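Local structure of biotin protein ligase-like protein of unknown function (Silicibacter sp., 3BFM) at residues 7-12 against 166-171; 57-62 against 172-177; 62-67 against 118-123; 73-78 against 157-162. The protein is of unknown function but resembles biotin protein ligases, belongs to the biotin/lipoate A/B protein ligase family and binds calcium in the crystal. All coordinates share one frame; numbering follows the deposited sequence. Where two conformers were deposited one is given.

Interaction 1. Residues 7-12 against 166-171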
loop_
_atom_site.group_PDB
_atom_site.type_symbol
_atom_site.label_atom_id
_atom_site.label_comp_id
_atom_site.label_asym_id
_atom_site.label_seq_id
_atom_site.Cartn_x
_atom_site.Cartn_y
_atom_site.Cartn_z
ATOM N N THR A 7 -9.762 7.817 -7.309
ATOM C CA THR A 7 -9.195 6.476 -7.306
ATOM C C THR A 7 -7.743 6.536 -6.878
ATOM O O THR A 7 -6.985 7.280 -7.455
ATOM C CB THR A 7 -9.280 5.885 -8.712
ATOM O OG1 THR A 7 -10.634 5.988 -9.156
ATOM C CG2 THR A 7 -8.862 4.435 -8.712
ATOM N N PHE A 8 -7.382 5.761 -5.858
ATOM C CA PHE A 8 -6.032 5.704 -5.326
ATOM C C PHE A 8 -5.457 4.352 -5.660
ATOM O O PHE A 8 -6.220 3.437 -6.003
ATOM C CB PHE A 8 -6.042 5.923 -3.815
ATOM C CG PHE A 8 -6.372 7.341 -3.431
ATOM C CD1 PHE A 8 -5.494 8.372 -3.709
ATOM C CD2 PHE A 8 -7.566 7.653 -2.815
ATOM C CE1 PHE A 8 -5.821 9.660 -3.394
ATOM C CE2 PHE A 8 -7.884 8.963 -2.490
ATOM C CZ PHE A 8 -7.031 9.950 -2.776
ATOM N N PRO A 9 -4.124 4.232 -5.630
ATOM C CA PRO A 9 -3.474 2.930 -5.807
ATOM C C PRO A 9 -4.000 1.865 -4.832
ATOM O O PRO A 9 -4.552 2.183 -3.777
ATOM C CB PRO A 9 -2.008 3.216 -5.510
ATOM C CG PRO A 9 -1.832 4.656 -5.623
ATOM C CD PRO A 9 -3.145 5.329 -5.485
ATOM N N PRO A 10 -3.840 0.577 -5.180
ATOM C CA PRO A 10 -4.236 -0.464 -4.255
ATOM C C PRO A 10 -3.579 -0.269 -2.906
ATOM O O PRO A 10 -2.394 0.072 -2.853
ATOM C CB PRO A 10 -3.696 -1.741 -4.920
ATOM C CG PRO A 10 -3.722 -1.436 -6.338
ATOM C CD PRO A 10 -3.318 0.013 -6.438
ATOM N N LEU A 11 -4.353 -0.455 -1.844
ATOM C CA LEU A 11 -3.848 -0.294 -0.476
ATOM C C LEU A 11 -3.665 1.172 -0.046
ATOM O O LEU A 11 -3.116 1.463 1.024
ATOM C CB LEU A 11 -2.544 -1.091 -0.261
ATOM C CG LEU A 11 -2.732 -2.584 0.056
ATOM C CD1 LEU A 11 -3.752 -3.293 -0.871
ATOM C CD2 LEU A 11 -1.388 -3.305 0.070
HETATM N N MSE A 12 -4.108 2.110 -0.869
HETATM C CA MSE A 12 -4.358 3.453 -0.350
HETATM C C MSE A 12 -5.861 3.592 -0.206
HETATM O O MSE A 12 -6.619 3.008 -0.968
HETATM C CB MSE A 12 -3.734 4.529 -1.211
HETATM C CG MSE A 12 -2.313 4.877 -0.793
HETATM SE SE MSE A 12 -1.282 5.849 -2.117
HETATM C CE MSE A 12 -0.193 6.901 -0.963
ATOM N N HIS A 166 2.363 9.294 -7.405
ATOM C CA HIS A 166 3.790 9.589 -7.455
ATOM C C HIS A 166 4.498 9.547 -6.085
ATOM O O HIS A 166 5.634 9.108 -5.998
ATOM C CB HIS A 166 4.038 10.946 -8.122
ATOM C CG HIS A 166 3.890 10.923 -9.596
ATOM N ND1 HIS A 166 2.716 11.240 -10.227
ATOM C CD2 HIS A 166 4.781 10.627 -10.574
ATOM C CE1 HIS A 166 2.878 11.122 -11.538
ATOM N NE2 HIS A 166 4.122 10.756 -11.769
ATOM N N CYS A 167 3.832 9.969 -5.002
ATOM C CA CYS A 167 4.376 9.754 -3.668
ATOM C C CYS A 167 4.647 8.282 -3.397
ATOM O O CYS A 167 5.691 7.914 -2.873
ATOM C CB CYS A 167 3.443 10.320 -2.594
ATOM S SG CYS A 167 3.454 12.092 -2.571
ATOM N N LEU A 168 3.698 7.420 -3.722
ATOM C CA LEU A 168 3.909 6.008 -3.488
ATOM C C LEU A 168 5.101 5.496 -4.295
ATOM O O LEU A 168 5.883 4.742 -3.774
ATOM C CB LEU A 168 2.665 5.214 -3.861
ATOM C CG LEU A 168 2.695 3.695 -3.718
ATOM C CD1 LEU A 168 2.820 3.295 -2.269
ATOM C CD2 LEU A 168 1.387 3.130 -4.373
ATOM N N HIS A 169 5.248 5.923 -5.542
ATOM C CA HIS A 169 6.412 5.485 -6.327
ATOM C C HIS A 169 7.744 5.780 -5.590
ATOM O O HIS A 169 8.581 4.883 -5.398
ATOM C CB HIS A 169 6.364 6.138 -7.717
ATOM C CG HIS A 169 7.609 5.956 -8.511
ATOM N ND1 HIS A 169 7.864 4.813 -9.239
ATOM C CD2 HIS A 169 8.685 6.760 -8.679
ATOM C CE1 HIS A 169 9.047 4.924 -9.819
ATOM N NE2 HIS A 169 9.558 6.100 -9.507
ATOM N N TRP A 170 7.892 7.019 -5.119
ATOM C CA TRP A 170 9.145 7.469 -4.474
ATOM C C TRP A 170 9.304 6.866 -3.055
ATOM O O TRP A 170 10.417 6.583 -2.584
ATOM C CB TRP A 170 9.237 9.000 -4.497
ATOM C CG TRP A 170 9.544 9.512 -5.838
ATOM C CD1 TRP A 170 8.718 10.189 -6.674
ATOM C CD2 TRP A 170 10.779 9.348 -6.539
ATOM N NE1 TRP A 170 9.364 10.480 -7.840
ATOM C CE2 TRP A 170 10.632 9.975 -7.786
ATOM C CE3 TRP A 170 11.997 8.749 -6.223
ATOM C CZ2 TRP A 170 11.668 10.001 -8.738
ATOM C CZ3 TRP A 170 13.021 8.778 -7.157
ATOM C CH2 TRP A 170 12.844 9.395 -8.402
ATOM N N ILE A 171 8.189 6.644 -2.354
ATOM C CA ILE A 171 8.274 6.065 -1.027
ATOM C C ILE A 171 8.751 4.650 -1.208
ATOM O O ILE A 171 9.607 4.202 -0.475
ATOM C CB ILE A 171 6.898 6.034 -0.292
ATOM C CG1 ILE A 171 6.492 7.453 0.122
ATOM C CG2 ILE A 171 6.975 5.106 0.931
ATOM C CD1 ILE A 171 4.957 7.616 0.485
#

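Interaction 2. Residues 57-62 against 172-177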
loop_
_atom_site.group_PDB
_atom_site.type_symbol
_atom_site.label_atom_id
_atom_site.label_comp_id
_atom_site.label_asym_id
_atom_site.label_seq_id
_atom_site.Cartn_x
_atom_site.Cartn_y
_atom_site.Cartn_z
ATOM N N PRO A 57 7.148 4.650 8.397
ATOM C CA PRO A 57 8.458 4.099 8.034
ATOM C C PRO A 57 9.196 3.579 9.276
ATOM O O PRO A 57 9.199 4.216 10.330
ATOM C CB PRO A 57 9.183 5.279 7.404
ATOM C CG PRO A 57 8.559 6.480 8.018
ATOM C CD PRO A 57 7.133 6.126 8.374
ATOM N N GLU A 58 9.789 2.403 9.164
ATOM C CA GLU A 58 10.390 1.786 10.333
ATOM C C GLU A 58 11.862 2.179 10.408
ATOM O O GLU A 58 12.759 1.381 10.178
ATOM C CB GLU A 58 10.169 0.282 10.296
ATOM C CG GLU A 58 8.722 -0.069 10.540
ATOM C CD GLU A 58 8.314 -1.349 9.860
ATOM O OE1 GLU A 58 7.977 -1.297 8.653
ATOM O OE2 GLU A 58 8.322 -2.398 10.540
ATOM N N VAL A 59 12.076 3.453 10.714
ATOM C CA VAL A 59 13.399 4.020 10.886
ATOM C C VAL A 59 13.308 5.088 11.960
ATOM O O VAL A 59 12.218 5.524 12.326
ATOM C CB VAL A 59 13.951 4.647 9.580
ATOM C CG1 VAL A 59 14.012 3.634 8.456
ATOM C CG2 VAL A 59 13.145 5.883 9.152
ATOM N N PRO A 60 14.446 5.531 12.484
ATOM C CA PRO A 60 14.361 6.630 13.443
ATOM C C PRO A 60 13.826 7.921 12.831
ATOM O O PRO A 60 13.998 8.127 11.642
ATOM C CB PRO A 60 15.814 6.829 13.848
ATOM C CG PRO A 60 16.452 5.494 13.594
ATOM C CD PRO A 60 15.833 5.047 12.330
ATOM N N LEU A 61 13.265 8.790 13.661
ATOM C CA LEU A 61 12.671 10.057 13.196
ATOM C C LEU A 61 13.614 10.848 12.315
ATOM O O LEU A 61 13.183 11.467 11.356
ATOM C CB LEU A 61 12.268 10.927 14.380
ATOM C CG LEU A 61 11.530 12.224 14.037
ATOM C CD1 LEU A 61 10.187 11.935 13.369
ATOM C CD2 LEU A 61 11.363 13.076 15.286
ATOM N N ALA A 62 14.886 10.925 12.719
ATOM C CA ALA A 62 15.913 11.609 11.941
ATOM C C ALA A 62 15.863 11.280 10.445
ATOM O O ALA A 62 15.888 12.176 9.581
ATOM C CB ALA A 62 17.287 11.266 12.524
ATOM N N ASN A 172 8.239 3.956 -2.229
ATOM C CA ASN A 172 8.716 2.569 -2.467
ATOM C C ASN A 172 10.216 2.547 -2.825
ATOM O O ASN A 172 10.963 1.717 -2.331
ATOM C CB ASN A 172 7.876 1.827 -3.520
ATOM C CG ASN A 172 6.492 1.441 -3.001
ATOM O OD1 ASN A 172 6.333 1.165 -1.825
ATOM N ND2 ASN A 172 5.498 1.399 -3.886
ATOM N N ARG A 173 10.681 3.508 -3.603
ATOM C CA ARG A 173 12.095 3.559 -3.949
ATOM C C ARG A 173 12.964 3.904 -2.753
ATOM O O ARG A 173 14.069 3.381 -2.597
ATOM C CB ARG A 173 12.329 4.524 -5.091
ATOM C CG ARG A 173 11.667 3.997 -6.354
ATOM C CD ARG A 173 11.922 4.853 -7.482
ATOM N NE ARG A 173 13.281 4.661 -7.974
ATOM C CZ ARG A 173 13.859 5.458 -8.861
ATOM N NH1 ARG A 173 13.184 6.491 -9.362
ATOM N NH2 ARG A 173 15.105 5.201 -9.250
ATOM N N TRP A 174 12.472 4.798 -1.900
ATOM C CA TRP A 174 13.155 5.118 -0.678
ATOM C C TRP A 174 13.317 3.848 0.175
ATOM O O TRP A 174 14.390 3.560 0.715
ATOM C CB TRP A 174 12.362 6.179 0.082
ATOM C CG TRP A 174 12.884 6.473 1.439
ATOM C CD1 TRP A 174 13.870 7.361 1.771
ATOM C CD2 TRP A 174 12.435 5.895 2.669
ATOM N NE1 TRP A 174 14.058 7.375 3.114
ATOM C CE2 TRP A 174 13.183 6.491 3.699
ATOM C CE3 TRP A 174 11.453 4.951 2.996
ATOM C CZ2 TRP A 174 13.009 6.155 5.037
ATOM C CZ3 TRP A 174 11.275 4.614 4.331
ATOM C CH2 TRP A 174 12.059 5.219 5.338
ATOM N N ASP A 175 12.244 3.079 0.288
ATOM C CA ASP A 175 12.251 1.838 1.057
ATOM C C ASP A 175 13.230 0.816 0.496
ATOM O O ASP A 175 13.805 0.023 1.244
ATOM C CB ASP A 175 10.843 1.228 1.089
ATOM C CG ASP A 175 10.779 -0.047 1.929
ATOM O OD1 ASP A 175 10.969 0.074 3.156
ATOM O OD2 ASP A 175 10.544 -1.142 1.363
ATOM N N GLU A 176 13.426 0.829 -0.815
ATOM C CA GLU A 176 14.360 -0.085 -1.462
ATOM C C GLU A 176 15.795 0.443 -1.412
ATOM O O GLU A 176 16.682 -0.122 -2.060
ATOM C CB GLU A 176 13.928 -0.335 -2.910
ATOM C CG GLU A 176 12.666 -1.206 -3.004
ATOM C CD GLU A 176 11.921 -1.079 -4.339
ATOM O OE1 GLU A 176 12.582 -0.809 -5.370
ATOM O OE2 GLU A 176 10.669 -1.241 -4.356
ATOM N N GLY A 177 16.019 1.542 -0.692
ATOM C CA GLY A 177 17.358 2.059 -0.470
ATOM C C GLY A 177 17.878 3.080 -1.466
ATOM O O GLY A 177 19.079 3.346 -1.493
#

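Interaction 3. Residues 62-67 against 118-123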
loop_
_atom_site.group_PDB
_atom_site.type_symbol
_atom_site.label_atom_id
_atom_site.label_comp_id
_atom_site.label_asym_id
_atom_site.label_seq_id
_atom_site.Cartn_x
_atom_site.Cartn_y
_atom_site.Cartn_z
ATOM N N ALA A 62 14.886 10.925 12.719
ATOM C CA ALA A 62 15.913 11.609 11.941
ATOM C C ALA A 62 15.863 11.280 10.445
ATOM O O ALA A 62 15.888 12.176 9.581
ATOM C CB ALA A 62 17.287 11.266 12.524
ATOM N N LYS A 63 15.736 9.987 10.166
ATOM C CA LYS A 63 15.659 9.442 8.818
ATOM C C LYS A 63 14.266 9.457 8.195
ATOM O O LYS A 63 14.126 9.440 6.950
ATOM C CB LYS A 63 16.229 8.035 8.819
ATOM C CG LYS A 63 17.698 8.069 9.253
ATOM C CD LYS A 63 18.528 7.012 8.589
ATOM C CE LYS A 63 20.004 7.227 8.905
ATOM N NZ LYS A 63 20.595 8.407 8.178
ATOM N N ALA A 64 13.237 9.472 9.037
ATOM C CA ALA A 64 11.849 9.440 8.560
ATOM C C ALA A 64 11.445 10.802 7.987
ATOM O O ALA A 64 10.491 10.891 7.181
ATOM C CB ALA A 64 10.892 9.041 9.699
HETATM N N MSE A 65 12.137 11.860 8.426
HETATM C CA MSE A 65 11.934 13.209 7.884
HETATM C C MSE A 65 12.066 13.294 6.350
HETATM O O MSE A 65 11.508 14.221 5.763
HETATM C CB MSE A 65 12.911 14.189 8.523
HETATM C CG MSE A 65 12.784 14.368 10.004
HETATM SE SE MSE A 65 10.890 14.697 10.587
HETATM C CE MSE A 65 10.579 16.288 9.745
ATOM N N ALA A 66 12.792 12.362 5.722
ATOM C CA ALA A 66 12.894 12.279 4.255
ATOM C C ALA A 66 11.521 12.170 3.588
ATOM O O ALA A 66 11.379 12.386 2.372
ATOM C CB ALA A 66 13.789 11.112 3.852
HETATM N N MSE A 67 10.493 11.829 4.359
HETATM C CA MSE A 67 9.167 11.741 3.762
HETATM C C MSE A 67 8.701 13.110 3.228
HETATM O O MSE A 67 7.906 13.185 2.272
HETATM C CB MSE A 67 8.134 11.182 4.769
HETATM C CG MSE A 67 8.391 9.702 5.171
HETATM SE SE MSE A 67 8.239 8.499 3.653
HETATM C CE MSE A 67 10.265 8.397 3.323
ATOM N N THR A 118 14.156 8.105 18.135
ATOM C CA THR A 118 13.027 7.201 18.297
ATOM C C THR A 118 12.358 6.911 16.942
ATOM O O THR A 118 12.159 7.830 16.146
ATOM C CB THR A 118 11.997 7.861 19.214
ATOM O OG1 THR A 118 12.633 8.161 20.468
ATOM C CG2 THR A 118 10.798 6.989 19.461
ATOM N N GLN A 119 11.987 5.662 16.716
ATOM C CA GLN A 119 11.212 5.297 15.550
ATOM C C GLN A 119 9.776 5.734 15.808
ATOM O O GLN A 119 9.204 5.370 16.825
ATOM C CB GLN A 119 11.291 3.804 15.293
ATOM C CG GLN A 119 10.398 3.331 14.172
ATOM C CD GLN A 119 10.529 1.874 13.946
ATOM O OE1 GLN A 119 11.626 1.362 13.827
ATOM N NE2 GLN A 119 9.407 1.184 13.869
ATOM N N PRO A 120 9.199 6.550 14.912
ATOM C CA PRO A 120 7.855 6.998 15.242
ATOM C C PRO A 120 6.787 5.927 14.987
ATOM O O PRO A 120 6.956 5.064 14.125
ATOM C CB PRO A 120 7.661 8.258 14.345
ATOM C CG PRO A 120 8.726 8.244 13.332
ATOM C CD PRO A 120 9.695 7.105 13.629
ATOM N N ASP A 121 5.683 5.977 15.717
ATOM C CA ASP A 121 4.570 5.056 15.460
ATOM C C ASP A 121 3.869 5.475 14.191
ATOM O O ASP A 121 3.179 4.686 13.573
ATOM C CB ASP A 121 3.560 5.096 16.589
ATOM C CG ASP A 121 4.107 4.561 17.922
ATOM O OD1 ASP A 121 5.099 3.805 17.933
ATOM O OD2 ASP A 121 3.513 4.913 18.964
ATOM N N TRP A 122 3.994 6.757 13.850
ATOM C CA TRP A 122 3.338 7.300 12.657
ATOM C C TRP A 122 3.959 8.595 12.231
ATOM O O TRP A 122 4.554 9.309 13.025
ATOM C CB TRP A 122 1.837 7.485 12.860
ATOM C CG TRP A 122 1.467 8.384 13.977
ATOM C CD1 TRP A 122 1.096 7.997 15.250
ATOM C CD2 TRP A 122 1.365 9.823 13.959
ATOM N NE1 TRP A 122 0.809 9.084 16.000
ATOM C CE2 TRP A 122 0.961 10.219 15.247
ATOM C CE3 TRP A 122 1.611 10.809 12.998
ATOM C CZ2 TRP A 122 0.782 11.542 15.587
ATOM C CZ3 TRP A 122 1.413 12.131 13.336
ATOM C CH2 TRP A 122 1.014 12.484 14.628
ATOM N N LEU A 123 3.736 8.915 10.955
ATOM C CA LEU A 123 4.105 10.171 10.379
ATOM C C LEU A 123 3.008 10.572 9.388
ATOM O O LEU A 123 2.450 9.721 8.721
ATOM C CB LEU A 123 5.437 9.993 9.673
ATOM C CG LEU A 123 6.197 11.239 9.268
ATOM C CD1 LEU A 123 7.714 11.078 9.515
ATOM C CD2 LEU A 123 5.899 11.599 7.803
#

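Interaction 4. Residues 73-78 against 157-162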
loop_
_atom_site.group_PDB
_atom_site.type_symbol
_atom_site.label_atom_id
_atom_site.label_comp_id
_atom_site.label_asym_id
_atom_site.label_seq_id
_atom_site.Cartn_x
_atom_site.Cartn_y
_atom_site.Cartn_z
ATOM N N VAL A 73 8.820 15.839 -4.094
ATOM C CA VAL A 73 9.152 15.304 -5.420
ATOM C C VAL A 73 7.905 14.688 -6.045
ATOM O O VAL A 73 7.604 14.875 -7.247
ATOM C CB VAL A 73 10.277 14.255 -5.356
ATOM C CG1 VAL A 73 10.529 13.659 -6.734
ATOM C CG2 VAL A 73 11.569 14.841 -4.787
ATOM N N GLY A 74 7.177 13.938 -5.224
ATOM C CA GLY A 74 5.886 13.395 -5.664
ATOM C C GLY A 74 4.961 14.460 -6.251
ATOM O O GLY A 74 4.347 14.268 -7.326
ATOM N N PHE A 75 4.834 15.577 -5.545
ATOM C CA PHE A 75 4.016 16.697 -6.006
ATOM C C PHE A 75 4.513 17.351 -7.288
ATOM O O PHE A 75 3.727 17.643 -8.195
ATOM C CB PHE A 75 3.891 17.762 -4.932
ATOM C CG PHE A 75 3.052 18.917 -5.355
ATOM C CD1 PHE A 75 1.660 18.802 -5.347
ATOM C CD2 PHE A 75 3.612 20.092 -5.839
ATOM C CE1 PHE A 75 0.867 19.843 -5.749
ATOM C CE2 PHE A 75 2.796 21.133 -6.263
ATOM C CZ PHE A 75 1.421 20.991 -6.223
ATOM N N GLN A 76 5.811 17.656 -7.344
ATOM C CA GLN A 76 6.375 18.212 -8.571
ATOM C C GLN A 76 6.108 17.285 -9.774
ATOM O O GLN A 76 5.726 17.761 -10.847
ATOM C CB GLN A 76 7.862 18.499 -8.411
ATOM C CG GLN A 76 8.493 19.209 -9.634
ATOM C CD GLN A 76 8.823 18.279 -10.801
ATOM O OE1 GLN A 76 9.010 17.077 -10.650
ATOM N NE2 GLN A 76 8.896 18.860 -11.989
ATOM N N ASN A 77 6.283 15.968 -9.593
ATOM C CA ASN A 77 6.060 15.011 -10.678
ATOM C C ASN A 77 4.587 14.957 -11.068
ATOM O O ASN A 77 4.248 14.861 -12.248
ATOM C CB ASN A 77 6.436 13.584 -10.260
ATOM C CG ASN A 77 7.934 13.343 -10.057
ATOM O OD1 ASN A 77 8.311 12.204 -9.812
ATOM N ND2 ASN A 77 8.760 14.362 -10.109
ATOM N N ALA A 78 3.721 14.993 -10.062
ATOM C CA ALA A 78 2.280 14.944 -10.224
ATOM C C ALA A 78 1.806 16.172 -10.986
ATOM O O ALA A 78 1.120 16.045 -11.982
ATOM C CB ALA A 78 1.575 14.824 -8.848
ATOM N N PRO A 157 -9.300 16.824 -8.522
ATOM C CA PRO A 157 -9.331 15.385 -8.249
ATOM C C PRO A 157 -8.198 14.618 -8.929
ATOM O O PRO A 157 -7.649 13.696 -8.352
ATOM C CB PRO A 157 -10.681 14.931 -8.849
ATOM C CG PRO A 157 -11.496 16.145 -9.001
ATOM C CD PRO A 157 -10.552 17.305 -9.134
ATOM N N ARG A 158 -7.899 14.941 -10.176
ATOM C CA ARG A 158 -6.836 14.240 -10.912
ATOM C C ARG A 158 -5.467 14.525 -10.329
ATOM O O ARG A 158 -4.616 13.657 -10.285
ATOM C CB ARG A 158 -6.850 14.625 -12.388
ATOM C CG ARG A 158 -8.179 14.339 -13.122
ATOM C CD ARG A 158 -8.498 12.860 -13.260
ATOM N NE ARG A 158 -9.118 12.260 -12.087
ATOM C CZ ARG A 158 -10.398 12.394 -11.738
ATOM N NH1 ARG A 158 -11.221 13.172 -12.436
ATOM N NH2 ARG A 158 -10.841 11.780 -10.653
ATOM N N LEU A 159 -5.250 15.767 -9.912
ATOM C CA LEU A 159 -3.997 16.168 -9.229
ATOM C C LEU A 159 -3.771 15.417 -7.892
ATOM O O LEU A 159 -2.674 14.935 -7.588
ATOM C CB LEU A 159 -3.960 17.675 -9.048
ATOM C CG LEU A 159 -2.672 18.229 -8.408
ATOM C CD1 LEU A 159 -1.396 17.908 -9.191
ATOM C CD2 LEU A 159 -2.754 19.760 -8.177
ATOM N N LEU A 160 -4.832 15.329 -7.095
ATOM C CA LEU A 160 -4.818 14.515 -5.885
ATOM C C LEU A 160 -4.447 13.066 -6.130
ATOM O O LEU A 160 -3.583 12.520 -5.446
ATOM C CB LEU A 160 -6.163 14.627 -5.183
ATOM C CG LEU A 160 -6.385 13.779 -3.945
ATOM C CD1 LEU A 160 -5.338 14.084 -2.843
ATOM C CD2 LEU A 160 -7.815 14.049 -3.449
ATOM N N GLU A 161 -5.114 12.426 -7.104
ATOM C CA GLU A 161 -4.821 11.057 -7.469
ATOM C C GLU A 161 -3.379 10.907 -7.883
ATOM O O GLU A 161 -2.706 9.952 -7.504
ATOM C CB GLU A 161 -5.696 10.643 -8.663
ATOM C CG GLU A 161 -7.134 10.477 -8.308
ATOM C CD GLU A 161 -8.035 10.265 -9.524
ATOM O OE1 GLU A 161 -7.594 10.527 -10.673
ATOM O OE2 GLU A 161 -9.178 9.792 -9.316
ATOM N N SER A 162 -2.914 11.866 -8.671
ATOM C CA SER A 162 -1.558 11.827 -9.202
ATOM C C SER A 162 -0.514 12.029 -8.102
ATOM O O SER A 162 0.532 11.390 -8.107
ATOM C CB SER A 162 -1.406 12.868 -10.292
ATOM O OG SER A 162 -0.211 12.644 -10.988
#

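Interaction 1. Residues 7-12 against 166-171
Pro9 and Leu168 meet where the loop ahead of strand 13-16 runs past helix 156-175. One methyl does the touching: Leu168 CD2 lies 3.6 Å from Pro9 CB and 3.8 Å from Pro9 CG, so it rests against one side of the pyrrolidine ring rather than on a single atom. The leucine and the proline ring lie alongside each other, pointing opposite ways. Leu168 reaches the loop because its CG stands anti to the backbone N (chi1 179°), a torsion that extends the branched end outward from the helix.

The second touch is looser. Met12, a selenomethionine, stretches out from the loop with chi2 at 163°, and its SE comes to 4.4 Å from Leu168 CB, near the root of the leucine. Leucine thus offers its tip to the proline and its base to the selenium.

A type II beta turn from Pro9 to Met12 brings the two loop residues to the same partner, closed by the backbone bond from Met12 N to Pro9 O of 2.9 Å. Pro10, its phi fixed by the ring, suits the second turn position, and Leu11 takes the third with positive phi. Pro9 suits the contact by its rigid apolar ring, while the long unbranched Met12 can span a wider gap. Leu11 of the second subunit packs on both Met12 and Leu168, so the same leucine also serves the dimer interface.

No hydrogen bond joins the two segments. The contact therefore rests on shape and the exclusion of water, with little directional preference beyond side-chain fit.

Interaction 2. Residues 57-62 against 172-177
Trp174 meets Pro57 and Val59 through the far end of its indole, and every contact between the two segments is apolar. Trp174 CH2 lies 3.5 Å from Pro57 CB, and the neighbouring ring atom CZ3 is 3.8 Å from the same carbon. Both methyls of Val59 close on the ring as well: CG1 and CG2 are each 4.0 Å from Trp174 CH2. The approach to the ring is oblique, and valine and indole face each other from the two segments. With chi1 near 180° (173°), the indole is carried clear of its helix and across to the loop. A large flat residue suits this place because it bridges a distance that a smaller side chain could not, while proline and beta-branched valine give it compact, rigid partners.

Backbone bonds shape each side separately. Glu58 is the centre of an inverse gamma turn, closed by a weak bond from Val59 N to Pro57 O, which sets the two apolar residues around the tryptophan. On the helix side, Gly177 N bonds to Trp174 O at 3.0 Å.

Trp174 also packs on Ala66 and on Leu179 and Ile182, which places the indole between the loop at 57-59, Ala66 and helix 179-189. Gly177, whose positive phi glycine readily adopts, is the C-prime residue of a Schellman motif, defined by the bonds Glu178 N to Arg173 O and Gly177 N to Trp174 O, which ends helix 156-175.

Interaction 3. Residues 62-67 against 118-123
The backbones of Ala64 and Leu123 come closest, 8.0 Å between their CA atoms, where a type I beta turn from Ala64 to Met67 faces the start of strand 123-130. That turn is closed by the bond from Met67 N to Ala64 O.

Leu123 carries most of the contact, with its two methyls divided between the two ends of the turn. CD1 sits 3.8 Å from Ala64 CB and 3.6 Å from Ala64 O, so it touches both the side chain and the carbonyl. CD2 goes to the other residue, 3.8 Å from Met67 CB and 4.1 Å from Met67 CG. A chi1 of -166° aims the leucine's CG at the turn, and a chi2 of 140°, well off a staggered value, divides the methyls between Ala64 and Met67. The small Ala64 lets the leucine come in close to the main chain. Met67, a selenomethionine, meets it only with the base of its side chain; bends at chi2 and chi3 lead the selenium end elsewhere. Pro120 adds a looser touch, its CG 4.3 Å from Ala64 CB, a rigid apolar ring against a single methyl.

All four touching residues are buried. Leu123 also packs on Ile109 of strand 102-111 and pairs through its backbone with Leu55 of strand 48-55, while Met67 turns to Ile171 and Trp174; the contact thus lies between helix 156-175 and the start of strand 123-130, the middle strand of the sheet.

Interaction 4. Residues 73-78 against 157-162
Ala78 and Ser162 bring two helices of the ligase-like domain together in a helix-helix packing, helix 67-82 against helix 156-175. The short segments run at 135° between their N-to-C directions, with axes 9.4 Å apart, and the CA atoms of Ala78 and Ser162 are only 5.0 Å from each other. Small residues suit such a close crossing.

Leu159 can be followed outward. From its CB the chain extends away from its own amide nitrogen (chi1 -177°), which sends CG toward the other helix. There a chi2 of 59° parts the branches: CD1 lies 4.1 Å from Ala78 C, against the main chain, and 4.3 Å from the methyl Ala78 CB, while CD2 comes 4.4 Å from Phe75 CE1, an oblique touch on the ring. Leucine fits because one side chain can cover both the backbone and the aromatic residue. Phe75 and Leu159 both also pack on Leu129 of strand 123-130, so the pair lies over the central sheet.

Away from the crossing, Arg158 grips Glu161 side-on within its own helix, NE to OE1 at 2.7 Å and NH2 to OE2 at 2.9 Å. At the crossing itself, Ala78 CB rests 3.6 Å from the main-chain carbon Ser162 C.

Helix 156-175 is common to interactions 1, 2 and 4, which use different parts of it against a loop, a second loop and another helix. Interactions 3 and 4 are buried, whereas 1 and 2 are partly buried and both reach the second subunit. None of the four has a hydrogen bond across its segments; they differ in how the apolar surfaces meet, through leucine in 1 and 3, through leucine beside a close Ala78-Ser162 approach in 4, and through an indole in 2. Polar links instead connect the contacts: Trp170 of interaction 1 bonds Asn77 of interaction 4, and Leu61 of interaction 2 bonds Thr118 of interaction 3. Met67 CE against Trp174 also joins interactions 2 and 3.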